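Local coordinates for uncharacterized protein conserved in bacteria (Streptococcus suis, PDB 4FZ4), which is a domain of a streptococcal surface antigen that probably binds glycosaminoglycans and so mediates attachment of the bacterium to host cells, at residues Leu126-Tyr129 with Val130-Ala134; Glu103-Tyr106 with Asn107-Lys111. One frame throughout, in Å; residues are numbered along the deposited sequence.

Contact 1 of 2, residues Leu126-Tyr129 with Val130-Ala134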
ATOM      1  N   LEU A 126       7.819  -3.183  -8.521  1.00 34.94           N
ATOM      2  CA  LEU A 126       6.863  -2.882  -7.463  1.00 28.79           C
ATOM      3  C   LEU A 126       5.676  -2.070  -7.956  1.00 23.21           C
ATOM      4  O   LEU A 126       4.528  -2.449  -7.722  1.00 33.62           O
ATOM      5  CB  LEU A 126       7.567  -2.154  -6.313  1.00 22.34           C
ATOM      6  CG  LEU A 126       6.686  -1.575  -5.207  1.00 23.52           C
ATOM      7  CD1 LEU A 126       5.735  -2.629  -4.670  1.00 25.77           C
ATOM      8  CD2 LEU A 126       7.584  -1.035  -4.121  1.00 20.59           C
ATOM      9  N   ARG A 127       5.931  -0.959  -8.639  1.00 21.05           N
ATOM     10  CA  ARG A 127       4.817  -0.155  -9.135  1.00 31.05           C
ATOM     11  C   ARG A 127       3.952  -0.919 -10.129  1.00 29.27           C
ATOM     12  O   ARG A 127       2.728  -0.756 -10.160  1.00 31.95           O
ATOM     13  CB  ARG A 127       5.304   1.161  -9.768  1.00 45.51           C
ATOM     14  CG  ARG A 127       6.593   1.093 -10.567  1.00 59.66           C
ATOM     15  CD  ARG A 127       6.857   2.437 -11.273  1.00 62.67           C
ATOM     16  NE  ARG A 127       8.250   2.581 -11.708  1.00 62.77           N
ATOM     17  CZ  ARG A 127       9.241   3.027 -10.937  1.00 59.78           C
ATOM     18  NH1 ARG A 127       8.999   3.387  -9.678  1.00 62.27           N
ATOM     19  NH2 ARG A 127      10.482   3.091 -11.413  1.00 47.40           N
ATOM     20  N   ASP A 128       4.585  -1.766 -10.927  1.00 27.54           N
ATOM     21  CA  ASP A 128       3.862  -2.551 -11.922  1.00 30.09           C
ATOM     22  C   ASP A 128       2.758  -3.392 -11.267  1.00 30.92           C
ATOM     23  O   ASP A 128       1.576  -3.266 -11.613  1.00 33.79           O
ATOM     24  CB  ASP A 128       4.843  -3.459 -12.664  1.00 37.42           C
ATOM     25  CG  ASP A 128       4.238  -4.083 -13.906  1.00 61.93           C
ATOM     26  OD1 ASP A 128       3.276  -4.871 -13.782  1.00 62.82           O
ATOM     27  OD2 ASP A 128       4.733  -3.780 -15.011  1.00 82.15           O
ATOM     28  N   TYR A 129       3.149  -4.244 -10.322  1.00 28.14           N
ATOM     29  CA  TYR A 129       2.197  -5.105  -9.627  1.00 26.64           C
ATOM     30  C   TYR A 129       1.105  -4.309  -8.935  1.00 19.87           C
ATOM     31  O   TYR A 129      -0.048  -4.725  -8.913  1.00 32.13           O
ATOM     32  CB  TYR A 129       2.896  -5.973  -8.574  1.00 21.42           C
ATOM     33  CG  TYR A 129       1.929  -6.519  -7.538  1.00 23.57           C
ATOM     34  CD1 TYR A 129       1.100  -7.608  -7.824  1.00 28.94           C
ATOM     35  CD2 TYR A 129       1.810  -5.908  -6.289  1.00 17.73           C
ATOM     36  CE1 TYR A 129       0.168  -8.074  -6.885  1.00 19.11           C
ATOM     37  CE2 TYR A 129       0.894  -6.358  -5.350  1.00 20.79           C
ATOM     38  CZ  TYR A 129       0.069  -7.442  -5.651  1.00 26.41           C
ATOM     39  OH  TYR A 129      -0.863  -7.863  -4.722  1.00 27.98           O
ATOM     40  N   VAL A 130       1.471  -3.170  -8.356  1.00 26.53           N
ATOM     41  CA  VAL A 130       0.490  -2.355  -7.653  1.00 26.69           C
ATOM     42  C   VAL A 130      -0.443  -1.586  -8.584  1.00 32.33           C
ATOM     43  O   VAL A 130      -1.660  -1.614  -8.408  1.00 35.90           O
ATOM     44  CB  VAL A 130       1.174  -1.347  -6.719  1.00 24.67           C
ATOM     45  CG1 VAL A 130       0.112  -0.528  -5.975  1.00 24.38           C
ATOM     46  CG2 VAL A 130       2.085  -2.079  -5.742  1.00 30.27           C
ATOM     47  N   ASP A 131       0.115  -0.896  -9.572  1.00 31.78           N
ATOM     48  CA  ASP A 131      -0.718  -0.125 -10.486  1.00 31.55           C
ATOM     49  C   ASP A 131      -1.503  -1.011 -11.432  1.00 31.04           C
ATOM     50  O   ASP A 131      -2.487  -0.577 -12.021  1.00 34.94           O
ATOM     51  CB  ASP A 131       0.120   0.868 -11.296  1.00 27.92           C
ATOM     52  CG  ASP A 131       0.592   2.059 -10.465  1.00 35.09           C
ATOM     53  OD1 ASP A 131      -0.050   2.372  -9.440  1.00 34.27           O
ATOM     54  OD2 ASP A 131       1.595   2.699 -10.847  1.00 44.06           O
ATOM     55  N   ARG A 132      -1.072  -2.255 -11.574  1.00 24.90           N
ATOM     56  CA  ARG A 132      -1.758  -3.167 -12.466  1.00 27.76           C
ATOM     57  C   ARG A 132      -2.482  -4.295 -11.765  1.00 20.65           C
ATOM     58  O   ARG A 132      -3.632  -4.142 -11.378  1.00 30.37           O
ATOM     59  CB  ARG A 132      -0.777  -3.734 -13.491  1.00 44.43           C
ATOM     60  CG  ARG A 132      -0.402  -2.728 -14.554  1.00 52.57           C
ATOM     61  CD  ARG A 132       0.557  -3.318 -15.563  1.00 63.76           C
ATOM     62  NE  ARG A 132       0.701  -2.448 -16.726  1.00 64.71           N
ATOM     63  CZ  ARG A 132      -0.244  -2.256 -17.642  1.00 71.46           C
ATOM     64  NH1 ARG A 132      -1.414  -2.877 -17.543  1.00 69.59           N
ATOM     65  NH2 ARG A 132      -0.018  -1.433 -18.657  1.00 83.27           N
ATOM     66  N   GLU A 133      -1.815  -5.428 -11.592  1.00 24.23           N
ATOM     67  CA  GLU A 133      -2.466  -6.564 -10.963  1.00 33.16           C
ATOM     68  C   GLU A 133      -3.295  -6.209  -9.724  1.00 33.67           C
ATOM     69  O   GLU A 133      -4.485  -6.495  -9.672  1.00 34.36           O
ATOM     70  CB  GLU A 133      -1.446  -7.644 -10.611  1.00 31.58           C
ATOM     71  CG  GLU A 133      -2.125  -8.928 -10.151  1.00 33.18           C
ATOM     72  CD  GLU A 133      -1.159 -10.022  -9.769  1.00 30.37           C
ATOM     73  OE1 GLU A 133      -1.640 -11.088  -9.336  1.00 35.66           O
ATOM     74  OE2 GLU A 133       0.067  -9.818  -9.892  1.00 34.46           O
ATOM     75  N   ALA A 134      -2.677  -5.584  -8.732  1.00 29.08           N
ATOM     76  CA  ALA A 134      -3.396  -5.224  -7.516  1.00 24.15           C
ATOM     77  C   ALA A 134      -4.570  -4.249  -7.735  1.00 30.44           C
ATOM     78  O   ALA A 134      -5.675  -4.491  -7.240  1.00 28.50           O
ATOM     79  CB  ALA A 134      -2.425  -4.650  -6.496  1.00 29.00           C
TER
HETATM   80  O   HOH W   1       1.094  -6.436 -12.756  1.00 34.67           O
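The ring of Y129 carries the methyl of A134 over one face: CB of A134 sits 4.1 Å from the centroid of the Y129 ring, offset toward the rim on the CZ side, a CH-pi contact between residues five apart. At the ring's edge, in its plane, is OE2 of E133, 3.2 Å from CD1 of Y129; the carboxylate itself stands 82° to the ring. E133 gets there with CG anti to the backbone N (chi1 -171°) and the rest of the chain extended, which runs its CB and CG past the CD1-CE1 side of the tyrosine. H109 takes up the remaining polar groups of this pair: its main-chain oxygen takes the Y129 hydroxyl, and its ND1 pairs with OE1 of E133. Y129, E133 and A134 belong to helix 123-152, which widens into a pi-type turn at 130-134. Regular i to i+4 bonds run up to R132 N, whose bond to D128 O is bent (N-H...O 134°); then the pattern slips by one residue, and A134 N goes to Y129 O at 2.8 Å, almost straight. With the turn widened, it is A134 whose methyl lies over the ring and E133 that stands at its edge. A water bridges the widened turn, donating to OD1 of D128 and accepting from N of E133, a backbone donor that the slip leaves without a bond to Y129 O. On the inward side L126 and V130 lie side by side, CD1 of L126 3.8 Å from CG2 of V130, and both meet helix 66-95, at D75 and Y78 respectively. On the exposed side OD1 of D128 touches CD of R132 at 3.6 Å, while the charged ends stay apart, OD2 of D128 being 4.6 Å from NE of R132.

Contact 2 of 2, residues Glu103-Tyr106 with Asn107-Lys111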
ATOM      1  N   GLU A 103     -13.353 -13.285  -2.240  1.00 47.81           N
ATOM      2  CA  GLU A 103     -12.358 -14.204  -1.705  1.00 43.85           C
ATOM      3  C   GLU A 103     -11.363 -14.614  -2.787  1.00 40.67           C
ATOM      4  O   GLU A 103     -10.165 -14.702  -2.537  1.00 45.85           O
ATOM      5  CB  GLU A 103     -13.039 -15.457  -1.151  1.00 44.92           C
ATOM      6  CG  GLU A 103     -14.318 -15.207  -0.354  1.00 63.05           C
ATOM      7  CD  GLU A 103     -14.135 -14.234   0.802  1.00 77.57           C
ATOM      8  OE1 GLU A 103     -13.158 -14.398   1.564  1.00 82.71           O
ATOM      9  OE2 GLU A 103     -14.979 -13.316   0.953  1.00 75.37           O
ATOM     10  N   GLU A 104     -11.871 -14.845  -3.993  1.00 34.58           N
ATOM     11  CA  GLU A 104     -11.047 -15.266  -5.123  1.00 41.67           C
ATOM     12  C   GLU A 104     -10.101 -14.186  -5.643  1.00 47.03           C
ATOM     13  O   GLU A 104      -8.921 -14.462  -5.888  1.00 50.31           O
ATOM     14  CB  GLU A 104     -11.944 -15.743  -6.268  1.00 43.17           C
ATOM     15  CG  GLU A 104     -12.840 -16.914  -5.903  1.00 55.37           C
ATOM     16  CD  GLU A 104     -13.991 -17.095  -6.874  1.00 72.16           C
ATOM     17  OE1 GLU A 104     -14.752 -18.074  -6.718  1.00 76.05           O
ATOM     18  OE2 GLU A 104     -14.139 -16.253  -7.789  1.00 75.64           O
ATOM     19  N   GLU A 105     -10.615 -12.968  -5.832  1.00 33.86           N
ATOM     20  CA  GLU A 105      -9.783 -11.874  -6.326  1.00 26.06           C
ATOM     21  C   GLU A 105      -8.693 -11.622  -5.285  1.00 30.09           C
ATOM     22  O   GLU A 105      -7.511 -11.535  -5.607  1.00 36.41           O
ATOM     23  CB  GLU A 105     -10.624 -10.607  -6.533  1.00 29.90           C
ATOM     24  CG  GLU A 105     -11.689 -10.716  -7.626  1.00 35.26           C
ATOM     25  CD  GLU A 105     -11.146 -10.516  -9.027  1.00 35.53           C
ATOM     26  OE1 GLU A 105      -9.910 -10.531  -9.204  1.00 35.76           O
ATOM     27  OE2 GLU A 105     -11.961 -10.350  -9.961  1.00 46.65           O
ATOM     28  N   TYR A 106      -9.107 -11.536  -4.032  1.00 28.17           N
ATOM     29  CA  TYR A 106      -8.181 -11.304  -2.933  1.00 27.16           C
ATOM     30  C   TYR A 106      -7.050 -12.338  -2.898  1.00 32.59           C
ATOM     31  O   TYR A 106      -5.873 -11.983  -2.935  1.00 40.05           O
ATOM     32  CB  TYR A 106      -8.945 -11.340  -1.610  1.00 24.09           C
ATOM     33  CG  TYR A 106      -8.044 -11.315  -0.402  1.00 27.00           C
ATOM     34  CD1 TYR A 106      -7.215 -10.223  -0.152  1.00 27.31           C
ATOM     35  CD2 TYR A 106      -7.990 -12.396   0.475  1.00 36.73           C
ATOM     36  CE1 TYR A 106      -6.357 -10.209   0.933  1.00 24.55           C
ATOM     37  CE2 TYR A 106      -7.127 -12.390   1.570  1.00 36.21           C
ATOM     38  CZ  TYR A 106      -6.315 -11.297   1.789  1.00 35.18           C
ATOM     39  OH  TYR A 106      -5.446 -11.290   2.855  1.00 49.17           O
ATOM     40  N   ASN A 107      -7.416 -13.614  -2.831  1.00 30.80           N
ATOM     41  CA  ASN A 107      -6.435 -14.695  -2.769  1.00 37.20           C
ATOM     42  C   ASN A 107      -5.513 -14.750  -3.971  1.00 38.62           C
ATOM     43  O   ASN A 107      -4.316 -14.982  -3.837  1.00 39.77           O
ATOM     44  CB  ASN A 107      -7.137 -16.045  -2.621  1.00 24.87           C
ATOM     45  CG  ASN A 107      -7.715 -16.250  -1.236  1.00 55.38           C
ATOM     46  OD1 ASN A 107      -8.455 -17.201  -0.998  1.00 57.57           O
ATOM     47  ND2 ASN A 107      -7.375 -15.361  -0.313  1.00 54.41           N
ATOM     48  N   ALA A 108      -6.075 -14.527  -5.149  1.00 30.64           N
ATOM     49  CA  ALA A 108      -5.296 -14.578  -6.373  1.00 27.64           C
ATOM     50  C   ALA A 108      -4.414 -13.359  -6.644  1.00 32.66           C
ATOM     51  O   ALA A 108      -3.316 -13.503  -7.160  1.00 27.95           O
ATOM     52  CB  ALA A 108      -6.234 -14.786  -7.558  1.00 33.49           C
ATOM     53  N   HIS A 109      -4.873 -12.165  -6.275  1.00 37.39           N
ATOM     54  CA  HIS A 109      -4.125 -10.961  -6.609  1.00 38.70           C
ATOM     55  C   HIS A 109      -3.644 -10.010  -5.523  1.00 41.25           C
ATOM     56  O   HIS A 109      -2.756  -9.203  -5.783  1.00 37.56           O
ATOM     57  CB  HIS A 109      -4.941 -10.140  -7.608  1.00 39.48           C
ATOM     58  CG  HIS A 109      -5.388 -10.909  -8.811  1.00 36.09           C
ATOM     59  ND1 HIS A 109      -4.506 -11.423  -9.739  1.00 32.30           N
ATOM     60  CD2 HIS A 109      -6.629 -11.221  -9.258  1.00 34.12           C
ATOM     61  CE1 HIS A 109      -5.186 -12.016 -10.706  1.00 42.25           C
ATOM     62  NE2 HIS A 109      -6.476 -11.907 -10.438  1.00 36.96           N
ATOM     63  N   LEU A 110      -4.208 -10.080  -4.323  1.00 33.16           N
ATOM     64  CA  LEU A 110      -3.797  -9.143  -3.287  1.00 33.57           C
ATOM     65  C   LEU A 110      -3.186  -9.757  -2.045  1.00 35.61           C
ATOM     66  O   LEU A 110      -2.237  -9.206  -1.489  1.00 21.20           O
ATOM     67  CB  LEU A 110      -4.986  -8.255  -2.892  1.00 26.33           C
ATOM     68  CG  LEU A 110      -5.643  -7.506  -4.062  1.00 26.12           C
ATOM     69  CD1 LEU A 110      -7.098  -7.196  -3.747  1.00 25.30           C
ATOM     70  CD2 LEU A 110      -4.856  -6.250  -4.372  1.00 34.05           C
ATOM     71  N   LYS A 111      -3.725 -10.888  -1.606  1.00 36.83           N
ATOM     72  CA  LYS A 111      -3.211 -11.538  -0.404  1.00 35.35           C
ATOM     73  C   LYS A 111      -1.697 -11.661  -0.443  1.00 26.28           C
ATOM     74  O   LYS A 111      -1.138 -12.159  -1.411  1.00 40.27           O
ATOM     75  CB  LYS A 111      -3.832 -12.925  -0.221  1.00 36.13           C
ATOM     76  CG  LYS A 111      -3.364 -13.615   1.047  1.00 39.25           C
ATOM     77  CD  LYS A 111      -4.038 -14.959   1.275  1.00 46.30           C
ATOM     78  CE  LYS A 111      -3.505 -15.595   2.556  1.00 58.34           C
ATOM     79  NZ  LYS A 111      -4.170 -16.884   2.886  1.00 63.48           N
TER
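Near the C-terminal end of helix 100-110 a turn closes on Y106, whose ring and carbonyl both meet K111. CB of K111 lies over one face of the Y106 ring, 3.8 Å from its centroid, in a CH-pi contact offset toward the rim; the lysine then runs outward fully extended, its CG passing 3.6 Å from OH of Y106. With CG anti to the backbone N (chi1 171°), the tyrosine ring stands off the helix where CB of K111 can lie over its face. L110 meets the same ring obliquely, CB against CD1, and ND2 of N107 approaches CD2 of Y106 to 3.1 Å with the amide plane turned 49° from the ring. A wider turn at 107-110 follows, in which Y106 O takes two backbone bonds, from L110 N at 2.9 Å and from K111 N at 2.8 Å, the donors arriving from opposite faces of the carbonyl plane. E105 and H109 also meet, on the flank facing helix 123-152. E105 bends at chi2 (-81°) and lays OE1 in the plane of the imidazole at its edge, 3.4 Å from CD2 of H109, whose ND1 is taken by E133. OE2 of E105 forms a salt bridge with R140. Meanwhile Y106 and L110 pack against V89 of helix 66-95.

Contact 2 comes first in the chain, on the short helix 100-110, and contact 1 follows near the start of helix 123-152, the next helix along; their centres lie about 14 Å apart. They touch through H109, which both Y129 and E133 reach, while CD2 of L110 packs on O of A134. The two widened turns therefore face each other, the end of the short helix meeting the pi-type turn of the long one. Both helices also pack on helix 66-95, which joins them within the all-helical domain, which probably binds glycosaminoglycans.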